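Local coordinates for vacuolar protein sorting-associated protein VTA1 (Saccharomyces cerevisiae, PDB 2RKK) that probably acts in the multivesicular body sorting pathway, through an N-terminal helical domain with an MIT motif of the kind that binds ESCRT-III tails, at residues A11-F16 with Y27-A32; G22-Y27 with K91-N96; A59-I64 with L83-E88; C124-F129 with Y154-L159. One frame throughout, in Å; residues are numbered along the deposited sequence.

Interaction 1 of 4, residues A11-F16 with Y27-A32; sequences ATAKDF and YLQLYA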
# COMPACT_ATOMS: atom_id res chain seq x y z
N ALA A 11 -4.57 -2.16 -17.39
CA ALA A 11 -3.31 -2.91 -17.45
C ALA A 11 -2.47 -2.64 -16.20
O ALA A 11 -1.95 -3.56 -15.58
CB ALA A 11 -2.53 -2.52 -18.68
N THR A 12 -2.36 -1.36 -15.84
CA THR A 12 -1.60 -0.95 -14.67
C THR A 12 -2.22 -1.47 -13.39
O THR A 12 -1.52 -1.78 -12.43
CB THR A 12 -1.53 0.58 -14.57
OG1 THR A 12 -1.15 1.14 -15.83
CG2 THR A 12 -0.51 0.98 -13.51
N ALA A 13 -3.55 -1.53 -13.37
CA ALA A 13 -4.28 -2.01 -12.22
C ALA A 13 -3.89 -3.46 -11.94
O ALA A 13 -3.61 -3.83 -10.80
CB ALA A 13 -5.77 -1.91 -12.48
N LYS A 14 -3.89 -4.26 -13.01
CA LYS A 14 -3.53 -5.67 -12.92
C LYS A 14 -2.09 -5.80 -12.47
O LYS A 14 -1.76 -6.69 -11.68
CB LYS A 14 -3.76 -6.35 -14.27
CG LYS A 14 -5.24 -6.45 -14.62
CD LYS A 14 -5.55 -7.17 -15.95
CE LYS A 14 -7.07 -7.32 -16.15
NZ LYS A 14 -7.47 -8.04 -17.40
N ASP A 15 -1.23 -4.91 -12.94
CA ASP A 15 0.16 -4.97 -12.53
C ASP A 15 0.26 -4.72 -11.03
O ASP A 15 1.00 -5.40 -10.33
CB ASP A 15 0.98 -3.96 -13.32
CG ASP A 15 1.50 -4.55 -14.61
OD1 ASP A 15 0.74 -5.32 -15.25
OD2 ASP A 15 2.66 -4.27 -14.98
N PHE A 16 -0.49 -3.73 -10.54
CA PHE A 16 -0.46 -3.43 -9.12
C PHE A 16 -0.99 -4.56 -8.25
O PHE A 16 -0.65 -4.65 -7.07
CB PHE A 16 -1.26 -2.19 -8.81
CG PHE A 16 -0.49 -0.93 -8.96
CD1 PHE A 16 -0.25 -0.40 -10.21
CD2 PHE A 16 -0.00 -0.27 -7.85
CE1 PHE A 16 0.45 0.78 -10.35
CE2 PHE A 16 0.71 0.92 -7.98
CZ PHE A 16 0.93 1.44 -9.23
N TYR A 27 -8.92 0.65 -6.63
CA TYR A 27 -9.36 1.96 -7.05
C TYR A 27 -9.03 2.31 -8.49
O TYR A 27 -9.78 3.05 -9.14
CB TYR A 27 -8.82 3.00 -6.08
CG TYR A 27 -9.55 2.91 -4.76
CD1 TYR A 27 -8.90 2.55 -3.58
CD2 TYR A 27 -10.91 3.18 -4.70
CE1 TYR A 27 -9.60 2.48 -2.37
CE2 TYR A 27 -11.61 3.11 -3.51
CZ TYR A 27 -10.96 2.77 -2.35
OH TYR A 27 -11.67 2.73 -1.18
N LEU A 28 -7.92 1.78 -8.98
CA LEU A 28 -7.55 2.00 -10.37
C LEU A 28 -8.63 1.40 -11.22
O LEU A 28 -9.01 1.95 -12.25
CB LEU A 28 -6.23 1.32 -10.68
CG LEU A 28 -5.01 2.18 -10.38
CD1 LEU A 28 -3.73 1.42 -10.75
CD2 LEU A 28 -5.13 3.47 -11.16
N GLN A 29 -9.17 0.27 -10.79
CA GLN A 29 -10.20 -0.41 -11.56
C GLN A 29 -11.50 0.33 -11.54
O GLN A 29 -12.15 0.53 -12.57
CB GLN A 29 -10.42 -1.81 -11.01
CG GLN A 29 -9.29 -2.73 -11.32
CD GLN A 29 -9.34 -3.98 -10.50
OE1 GLN A 29 -10.12 -4.89 -10.77
NE2 GLN A 29 -8.52 -4.03 -9.45
N LEU A 30 -11.88 0.70 -10.33
CA LEU A 30 -13.11 1.43 -10.07
C LEU A 30 -13.10 2.68 -10.94
O LEU A 30 -14.12 3.08 -11.50
CB LEU A 30 -13.15 1.80 -8.59
CG LEU A 30 -14.51 2.08 -7.99
CD1 LEU A 30 -15.49 0.99 -8.36
CD2 LEU A 30 -14.33 2.15 -6.48
N TYR A 31 -11.91 3.26 -11.06
CA TYR A 31 -11.69 4.44 -11.87
C TYR A 31 -11.94 4.05 -13.34
O TYR A 31 -12.82 4.63 -13.99
CB TYR A 31 -10.25 4.97 -11.61
CG TYR A 31 -9.74 6.03 -12.58
CD1 TYR A 31 -10.57 7.06 -13.04
CD2 TYR A 31 -8.42 5.99 -13.06
CE1 TYR A 31 -10.12 8.02 -13.96
CE2 TYR A 31 -7.95 6.94 -13.97
CZ TYR A 31 -8.81 7.95 -14.42
OH TYR A 31 -8.40 8.88 -15.35
N ALA A 32 -11.21 3.05 -13.85
CA ALA A 32 -11.38 2.58 -15.23
C ALA A 32 -12.84 2.29 -15.54
O ALA A 32 -13.32 2.52 -16.65
CB ALA A 32 -10.55 1.32 -15.47
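Helices 2-18 and 22-36 form an antiparallel helical hairpin in this all-helical domain; over A11-F16 and Y27-A32 their axes come within 8.8 Å, with an angle of 162° between their directions. T12 takes a marginal part: its methyl CG2 lies 4.3 Å from L28 CD1, while OG1 is hydrogen-bonded back to R8 O in its own helix. A13 is the centre. A13 CA is 5.5 Å from L28 CA, a close backbone approach that a methyl side chain permits. A13 CB points at the partner helix and meets L28 CB at 3.7 Å and Q29 CG at 3.8 Å. L28 holds CG anti to its carbonyl carbon (chi1 -88°) and, with chi2 anti as well, extends CD1 to the backbone of the facing helix, 3.8 Å from A13 CA. Q29 touches with its aliphatic stem alone; beyond CG the chain runs extended, and NE2 is hydrogen-bonded to G25 O one turn back, which gives the buried amide nitrogen a partner. F16, one turn after T12, completes the patch and is also packed by M80 of the second subunit. Its side chain crosses that of L28 at about a right angle, with ring atom F16 CD1 4.0 Å from L28 CD1.

Interaction 2 of 4, residues G22-Y27 with K91-N96; sequences GIIGYY and KIYMLN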
# COMPACT_ATOMS: atom_id res chain seq x y z
N GLY A 22 -3.08 -4.51 -3.81
CA GLY A 22 -4.53 -4.63 -3.97
C GLY A 22 -5.44 -3.43 -3.81
O GLY A 22 -6.33 -3.23 -4.64
N ILE A 23 -5.25 -2.66 -2.75
CA ILE A 23 -6.10 -1.51 -2.56
C ILE A 23 -5.89 -0.49 -3.69
O ILE A 23 -6.86 0.08 -4.21
CB ILE A 23 -5.85 -0.83 -1.21
CG1 ILE A 23 -6.41 -1.72 -0.08
CG2 ILE A 23 -6.53 0.53 -1.17
CD1 ILE A 23 -6.27 -1.11 1.32
N ILE A 24 -4.64 -0.27 -4.07
CA ILE A 24 -4.34 0.66 -5.16
C ILE A 24 -5.04 0.16 -6.43
O ILE A 24 -5.88 0.87 -7.00
CB ILE A 24 -2.81 0.78 -5.44
CG1 ILE A 24 -2.01 0.96 -4.15
CG2 ILE A 24 -2.54 1.98 -6.31
CD1 ILE A 24 -2.22 2.28 -3.47
N GLY A 25 -4.71 -1.05 -6.87
CA GLY A 25 -5.30 -1.61 -8.07
C GLY A 25 -6.80 -1.66 -8.01
O GLY A 25 -7.49 -1.65 -9.04
N TYR A 26 -7.33 -1.72 -6.79
CA TYR A 26 -8.78 -1.76 -6.59
C TYR A 26 -9.36 -0.48 -7.18
O TYR A 26 -10.18 -0.51 -8.10
CB TYR A 26 -9.09 -1.83 -5.09
CG TYR A 26 -10.55 -1.59 -4.74
CD1 TYR A 26 -11.55 -2.51 -5.13
CD2 TYR A 26 -10.92 -0.48 -3.96
CE1 TYR A 26 -12.88 -2.34 -4.74
CE2 TYR A 26 -12.24 -0.29 -3.57
CZ TYR A 26 -13.22 -1.23 -3.95
OH TYR A 26 -14.53 -1.07 -3.53
N TYR A 27 -8.92 0.65 -6.63
CA TYR A 27 -9.36 1.96 -7.05
C TYR A 27 -9.03 2.31 -8.49
O TYR A 27 -9.78 3.05 -9.14
CB TYR A 27 -8.82 3.00 -6.08
CG TYR A 27 -9.55 2.91 -4.76
CD1 TYR A 27 -8.90 2.55 -3.58
CD2 TYR A 27 -10.91 3.18 -4.70
CE1 TYR A 27 -9.60 2.48 -2.37
CE2 TYR A 27 -11.61 3.11 -3.51
CZ TYR A 27 -10.96 2.77 -2.35
OH TYR A 27 -11.67 2.73 -1.18
N LYS A 91 -8.93 8.21 -0.12
CA LYS A 91 -8.38 9.31 -0.93
C LYS A 91 -6.99 9.72 -0.44
O LYS A 91 -6.06 9.86 -1.23
CB LYS A 91 -9.36 10.49 -0.90
CG LYS A 91 -8.93 11.72 -1.70
CD LYS A 91 -8.08 12.66 -0.86
CE LYS A 91 -8.89 13.30 0.27
NZ LYS A 91 -9.95 14.22 -0.22
N ILE A 92 -6.86 9.90 0.87
CA ILE A 92 -5.60 10.29 1.49
C ILE A 92 -4.53 9.20 1.36
O ILE A 92 -3.37 9.50 1.08
CB ILE A 92 -5.81 10.66 2.98
CG1 ILE A 92 -6.70 11.91 3.08
CG2 ILE A 92 -4.48 10.91 3.67
CD1 ILE A 92 -6.91 12.45 4.50
N TYR A 93 -4.91 7.93 1.54
CA TYR A 93 -3.93 6.85 1.40
C TYR A 93 -3.46 6.82 -0.05
O TYR A 93 -2.26 6.72 -0.33
CB TYR A 93 -4.52 5.49 1.78
CG TYR A 93 -3.59 4.32 1.47
CD1 TYR A 93 -2.39 4.14 2.17
CD2 TYR A 93 -3.91 3.42 0.45
CE1 TYR A 93 -1.52 3.08 1.86
CE2 TYR A 93 -3.06 2.37 0.13
CZ TYR A 93 -1.87 2.19 0.84
OH TYR A 93 -1.05 1.13 0.48
N MET A 94 -4.41 6.93 -0.96
CA MET A 94 -4.07 6.91 -2.37
C MET A 94 -3.14 8.06 -2.73
O MET A 94 -2.19 7.89 -3.49
CB MET A 94 -5.34 7.01 -3.21
CG MET A 94 -5.13 6.64 -4.67
SD MET A 94 -5.52 4.92 -4.99
CE MET A 94 -4.75 4.06 -3.56
N LEU A 95 -3.43 9.23 -2.18
CA LEU A 95 -2.62 10.42 -2.47
C LEU A 95 -1.19 10.31 -1.95
O LEU A 95 -0.25 10.69 -2.64
CB LEU A 95 -3.30 11.65 -1.87
CG LEU A 95 -2.99 12.97 -2.55
CD1 LEU A 95 -2.85 12.78 -4.06
CD2 LEU A 95 -4.13 13.95 -2.25
N ASN A 96 -1.04 9.80 -0.73
CA ASN A 96 0.28 9.64 -0.12
C ASN A 96 1.13 8.66 -0.90
O ASN A 96 2.34 8.87 -1.07
CB ASN A 96 0.13 9.18 1.33
CG ASN A 96 -0.10 10.33 2.29
OD1 ASN A 96 0.80 11.15 2.53
ND2 ASN A 96 -1.31 10.42 2.84
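Apolar packing carries most of this buried crossing between helix 22-36 and helix 87-110, whose axes, over G22-Y27 and K91-N96, pass 10.8 Å apart with 105° between their directions. M94 and I24 lie at the middle. The M94 chain leaves with CG anti to the backbone N and then bends at both chi2 and chi3, bringing its methyl CE back against I24, 3.8 Å from I24 CA. I24 CD1 in turn reaches Y93 CE2 at 3.7 Å, the two side chains crossing at about a right angle. The same ring atom, Y93 CE2, meets I23 CG2 at 4.1 Å. A Met-aromatic contact adds to this: M94 SD sits 5.4 Å from the centroid of the Y27 ring in an oblique approach, and 4.0 Å from Y27 CB. Hydrogen bonds do not cross between the helices. Y27 OH is bonded to L83 O, and Y93 OH to the hydroxyl of Y93 of the second subunit. The two tyrosines thus give their hydrocarbon parts to the helix crossing and spend their polar tips beyond it, so that an apolar interface is tied both to the short helix 82-85 and to the dimer contact.

Interaction 3 of 4, residues A59-I64 with L83-E88; sequences AFKKEI and LIHDQE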
# COMPACT_ATOMS: atom_id res chain seq x y z
N ALA A 59 -15.80 -8.60 -5.73
CA ALA A 59 -15.13 -9.71 -5.07
C ALA A 59 -14.16 -9.17 -4.04
O ALA A 59 -14.10 -9.64 -2.90
CB ALA A 59 -14.39 -10.54 -6.09
N PHE A 60 -13.40 -8.15 -4.46
CA PHE A 60 -12.40 -7.54 -3.59
C PHE A 60 -12.97 -6.92 -2.32
O PHE A 60 -12.47 -7.19 -1.23
CB PHE A 60 -11.63 -6.45 -4.34
CG PHE A 60 -10.53 -5.84 -3.53
CD1 PHE A 60 -9.23 -6.30 -3.66
CD2 PHE A 60 -10.79 -4.81 -2.62
CE1 PHE A 60 -8.21 -5.77 -2.89
CE2 PHE A 60 -9.78 -4.26 -1.84
CZ PHE A 60 -8.48 -4.74 -1.97
N LYS A 61 -13.99 -6.09 -2.48
CA LYS A 61 -14.61 -5.41 -1.34
C LYS A 61 -15.29 -6.40 -0.43
O LYS A 61 -15.25 -6.27 0.79
CB LYS A 61 -15.63 -4.37 -1.81
CG LYS A 61 -16.17 -3.50 -0.67
CD LYS A 61 -17.12 -2.42 -1.17
CE LYS A 61 -17.67 -1.59 -0.02
NZ LYS A 61 -18.51 -0.47 -0.54
N LYS A 62 -15.93 -7.39 -1.04
CA LYS A 62 -16.60 -8.42 -0.28
C LYS A 62 -15.63 -9.10 0.66
O LYS A 62 -15.93 -9.31 1.83
CB LYS A 62 -17.21 -9.47 -1.20
CG LYS A 62 -17.83 -10.63 -0.44
CD LYS A 62 -18.53 -11.58 -1.39
CE LYS A 62 -19.18 -12.75 -0.66
NZ LYS A 62 -19.89 -13.62 -1.64
N GLU A 63 -14.45 -9.45 0.16
CA GLU A 63 -13.48 -10.13 0.99
C GLU A 63 -12.78 -9.26 2.05
O GLU A 63 -11.85 -9.72 2.71
CB GLU A 63 -12.47 -10.82 0.08
CG GLU A 63 -12.19 -12.25 0.45
CD GLU A 63 -11.07 -12.37 1.46
OE1 GLU A 63 -9.91 -12.12 1.05
OE2 GLU A 63 -11.35 -12.68 2.65
N ILE A 64 -13.25 -8.03 2.23
CA ILE A 64 -12.64 -7.12 3.21
C ILE A 64 -13.65 -6.30 4.05
O ILE A 64 -13.28 -5.69 5.06
CB ILE A 64 -11.65 -6.17 2.49
CG1 ILE A 64 -10.47 -7.00 1.95
CG2 ILE A 64 -11.11 -5.10 3.43
CD1 ILE A 64 -10.31 -6.98 0.44
N LEU A 83 -10.19 1.51 4.58
CA LEU A 83 -9.61 2.06 3.35
C LEU A 83 -10.49 1.75 2.16
O LEU A 83 -10.23 2.22 1.06
CB LEU A 83 -8.23 1.46 3.11
CG LEU A 83 -7.09 2.01 3.94
CD1 LEU A 83 -5.81 1.27 3.62
CD2 LEU A 83 -6.95 3.50 3.64
N ILE A 84 -11.52 0.94 2.38
CA ILE A 84 -12.43 0.58 1.32
C ILE A 84 -13.81 1.12 1.62
O ILE A 84 -14.64 1.31 0.73
CB ILE A 84 -12.53 -0.94 1.16
CG1 ILE A 84 -11.14 -1.55 1.02
CG2 ILE A 84 -13.34 -1.28 -0.09
CD1 ILE A 84 -11.17 -3.06 0.93
N HIS A 85 -14.07 1.37 2.90
CA HIS A 85 -15.36 1.90 3.31
C HIS A 85 -15.32 3.41 3.53
O HIS A 85 -16.32 4.08 3.30
CB HIS A 85 -15.86 1.17 4.57
CG HIS A 85 -16.18 -0.27 4.34
ND1 HIS A 85 -17.04 -0.69 3.34
CD2 HIS A 85 -15.74 -1.40 4.94
CE1 HIS A 85 -17.10 -2.01 3.34
NE2 HIS A 85 -16.32 -2.46 4.30
N ASP A 86 -14.17 3.95 3.95
CA ASP A 86 -14.04 5.39 4.18
C ASP A 86 -13.35 6.08 3.01
O ASP A 86 -12.13 6.17 2.97
CB ASP A 86 -13.23 5.68 5.45
CG ASP A 86 -13.34 7.13 5.91
OD1 ASP A 86 -13.55 8.02 5.07
OD2 ASP A 86 -13.21 7.38 7.12
N GLN A 87 -14.14 6.59 2.06
CA GLN A 87 -13.58 7.25 0.89
C GLN A 87 -12.63 8.41 1.22
O GLN A 87 -11.81 8.81 0.39
CB GLN A 87 -14.71 7.71 -0.03
CG GLN A 87 -15.54 6.55 -0.54
CD GLN A 87 -14.70 5.47 -1.21
OE1 GLN A 87 -14.19 5.67 -2.32
NE2 GLN A 87 -14.54 4.33 -0.54
N GLU A 88 -12.76 8.93 2.44
CA GLU A 88 -11.93 10.03 2.95
C GLU A 88 -10.51 9.50 3.13
O GLU A 88 -9.54 10.05 2.58
CB GLU A 88 -12.49 10.50 4.31
CG GLU A 88 -11.51 11.17 5.28
CD GLU A 88 -11.30 12.64 5.00
OE1 GLU A 88 -10.57 13.30 5.78
OE2 GLU A 88 -11.87 13.15 4.00
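Here the C-terminal end of helix 44-62 packs against short helix 82-85, and both segments leave helical geometry. A59-K62 is the last turn of helix 44-62, and E63 is the first residue past it; L83-H85 belongs to helix 82-85, which breaks at D86 before helix 87-110 begins. D86 is the N-cap of that long helix, its OD1 accepting from E88 N at 2.9 Å, although this oxygen's place is uncertain. The backbones come nearest at K61 and I84, whose CA atoms are 6.9 Å apart. I84 carries the contact, pointing into the helix end with CG1 anti to its carbonyl carbon. Its CD1 enters at the edge of the F60 ring, near the ring plane and close to CE2, and also packs on I64, whose side chain it crosses at about a right angle. F60 is directed there by CG standing anti to the backbone N (chi1 -176°). The other branch of I84, CG2, lies 3.6 Å from K61 CG, the two side chains sliding past each other in opposite directions. K61 runs fully extended, so that CE comes obliquely to the imidazole, 3.4 Å from H85 CE1. Y26 of helix 22-36 stacks on the F60 ring, and V19 of the second subunit packs on F60 and I64. A hydrophobic centre thus has exposed polar groups at its margin: K61 NZ lies 4.2 Å from H85 ND1 without a bond, and a lysine this near would be expected to disfavour protonation of the histidine.

Interaction 4 of 4, residues C124-F129 with Y154-L159; sequences CCIDLF and YCKIYL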
# COMPACT_ATOMS: atom_id res chain seq x y z
N CYS A 124 1.98 6.03 -15.19
CA CYS A 124 1.35 5.45 -14.02
C CYS A 124 0.92 6.58 -13.08
O CYS A 124 -0.18 6.56 -12.51
CB CYS A 124 2.33 4.50 -13.33
SG CYS A 124 1.69 3.66 -11.89
N CYS A 125 1.80 7.58 -12.93
CA CYS A 125 1.58 8.76 -12.10
C CYS A 125 0.38 9.55 -12.64
O CYS A 125 -0.49 9.99 -11.88
CB CYS A 125 2.82 9.65 -12.12
SG CYS A 125 4.20 9.03 -11.13
N ILE A 126 0.35 9.72 -13.95
CA ILE A 126 -0.74 10.42 -14.60
C ILE A 126 -2.06 9.66 -14.32
O ILE A 126 -3.06 10.28 -13.99
CB ILE A 126 -0.46 10.54 -16.15
CG1 ILE A 126 0.72 11.51 -16.35
CG2 ILE A 126 -1.68 11.06 -16.90
CD1 ILE A 126 1.18 11.67 -17.79
N ASP A 127 -2.06 8.33 -14.41
CA ASP A 127 -3.27 7.57 -14.13
C ASP A 127 -3.66 7.57 -12.65
O ASP A 127 -4.85 7.61 -12.32
CB ASP A 127 -3.14 6.12 -14.62
CG ASP A 127 -3.04 6.00 -16.15
OD1 ASP A 127 -3.76 6.73 -16.87
OD2 ASP A 127 -2.25 5.16 -16.63
N LEU A 128 -2.68 7.51 -11.76
CA LEU A 128 -2.97 7.54 -10.33
C LEU A 128 -3.59 8.89 -10.01
O LEU A 128 -4.66 8.97 -9.40
CB LEU A 128 -1.69 7.36 -9.49
CG LEU A 128 -1.05 5.98 -9.60
CD1 LEU A 128 0.32 6.00 -8.96
CD2 LEU A 128 -1.95 4.95 -8.94
N PHE A 129 -2.91 9.96 -10.42
CA PHE A 129 -3.44 11.30 -10.19
C PHE A 129 -4.85 11.43 -10.77
O PHE A 129 -5.77 11.89 -10.09
CB PHE A 129 -2.51 12.36 -10.81
CG PHE A 129 -1.28 12.64 -9.98
CD1 PHE A 129 -0.01 12.67 -10.56
CD2 PHE A 129 -1.39 12.86 -8.60
CE1 PHE A 129 1.13 12.91 -9.77
CE2 PHE A 129 -0.26 13.11 -7.81
CZ PHE A 129 1.00 13.13 -8.40
N TYR A 154 2.69 18.23 -15.69
CA TYR A 154 4.14 18.15 -15.60
C TYR A 154 4.59 16.82 -16.20
O TYR A 154 5.58 16.76 -16.93
CB TYR A 154 4.55 18.24 -14.14
CG TYR A 154 6.01 18.55 -13.88
CD1 TYR A 154 6.42 19.84 -13.56
CD2 TYR A 154 6.96 17.55 -13.88
CE1 TYR A 154 7.75 20.10 -13.23
CE2 TYR A 154 8.29 17.80 -13.55
CZ TYR A 154 8.67 19.07 -13.22
OH TYR A 154 9.98 19.30 -12.86
N CYS A 155 3.87 15.74 -15.90
CA CYS A 155 4.20 14.41 -16.41
C CYS A 155 4.09 14.40 -17.92
O CYS A 155 5.04 14.03 -18.62
CB CYS A 155 3.25 13.37 -15.83
SG CYS A 155 3.53 13.03 -14.07
N LYS A 156 2.93 14.81 -18.41
CA LYS A 156 2.66 14.86 -19.84
C LYS A 156 3.69 15.73 -20.59
O LYS A 156 3.94 15.51 -21.76
CB LYS A 156 1.24 15.38 -20.08
CG LYS A 156 0.15 14.59 -19.35
CD LYS A 156 -1.24 15.11 -19.67
CE LYS A 156 -1.88 14.37 -20.85
NZ LYS A 156 -2.35 13.01 -20.45
N ILE A 157 4.29 16.70 -19.90
CA ILE A 157 5.27 17.56 -20.54
C ILE A 157 6.60 16.84 -20.73
O ILE A 157 7.11 16.76 -21.85
CB ILE A 157 5.53 18.86 -19.73
CG1 ILE A 157 4.31 19.78 -19.86
CG2 ILE A 157 6.80 19.57 -20.20
CD1 ILE A 157 4.41 21.03 -19.06
N TYR A 158 7.18 16.33 -19.64
CA TYR A 158 8.45 15.62 -19.72
C TYR A 158 8.29 14.32 -20.49
O TYR A 158 9.27 13.73 -20.95
CB TYR A 158 9.00 15.32 -18.33
CG TYR A 158 9.83 16.44 -17.79
CD1 TYR A 158 9.27 17.41 -16.95
CD2 TYR A 158 11.19 16.55 -18.11
CE1 TYR A 158 10.04 18.44 -16.43
CE2 TYR A 158 11.97 17.58 -17.60
CZ TYR A 158 11.39 18.53 -16.75
OH TYR A 158 12.14 19.54 -16.20
N LEU A 159 7.04 13.88 -20.61
CA LEU A 159 6.75 12.66 -21.33
C LEU A 159 6.99 12.96 -22.81
O LEU A 159 7.54 12.13 -23.54
CB LEU A 159 5.29 12.25 -21.08
CG LEU A 159 5.04 10.78 -20.74
CD1 LEU A 159 6.19 10.21 -19.91
CD2 LEU A 159 3.73 10.67 -19.99
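Two neighbouring long helices of the helical bundle, 116-135 and 142-163, pack antiparallel as a hairpin through C124-F129 and Y154-L159. Their axes are 9.8 Å apart at closest approach, with 160° between the directions, and the nearest CA atoms are those of I126 and C155, separated by 6.6 Å. I126 is the principal side chain: it points at the other helix with CG1 anti to the carbonyl carbon, and its extended tip CD1 comes between successive turns, meeting K156 CG on one and L159 CD2 on the next at 3.5 Å each. C155 packs beside this branch. Its SG lies 3.9 Å from I126 CG1 and 4.0 Å from C125 CB, purely as packing; the sulfurs of C125 and C155 are 5.0 Å apart, so the pair forms no disulfide. On the flanks, the F129 ring meets Y102 of helix 87-110 edge-to-face and also packs on L148 and I152 of helix 142-163, and D127 makes a salt bridge through OD2 with R8 NE of helix 2-18. I126 also packs on I152, while K156 is exposed. K156 crosses I126 at about a right angle; bends at chi3 (93°) and chi4 fold its chain back over the isoleucine, leaving K156 NZ 4.1 Å from I126 CG2.

In the fold
Helix 22-36 is common to interactions 1 and 2, whose centres lie 10 Å apart and which share Y27; F16 CD2 of the first packs 3.7 Å from I24 CG2 of the second. Interaction 3 is nested in the chain loop that interaction 2 closes, and joins it through Y27 OH, 2.7 Å from L83 O, and through I23 against L83. On the other side of the chain's centre from interactions 2 and 3, interaction 4 meets interaction 1 where F16 CE1 lies 3.5 Å from C124 SG, while interactions 3 and 4 stay about 12 Å apart at their nearest atoms. The second subunit touches interactions 1, 2 and 3, but not the segments of interaction 4.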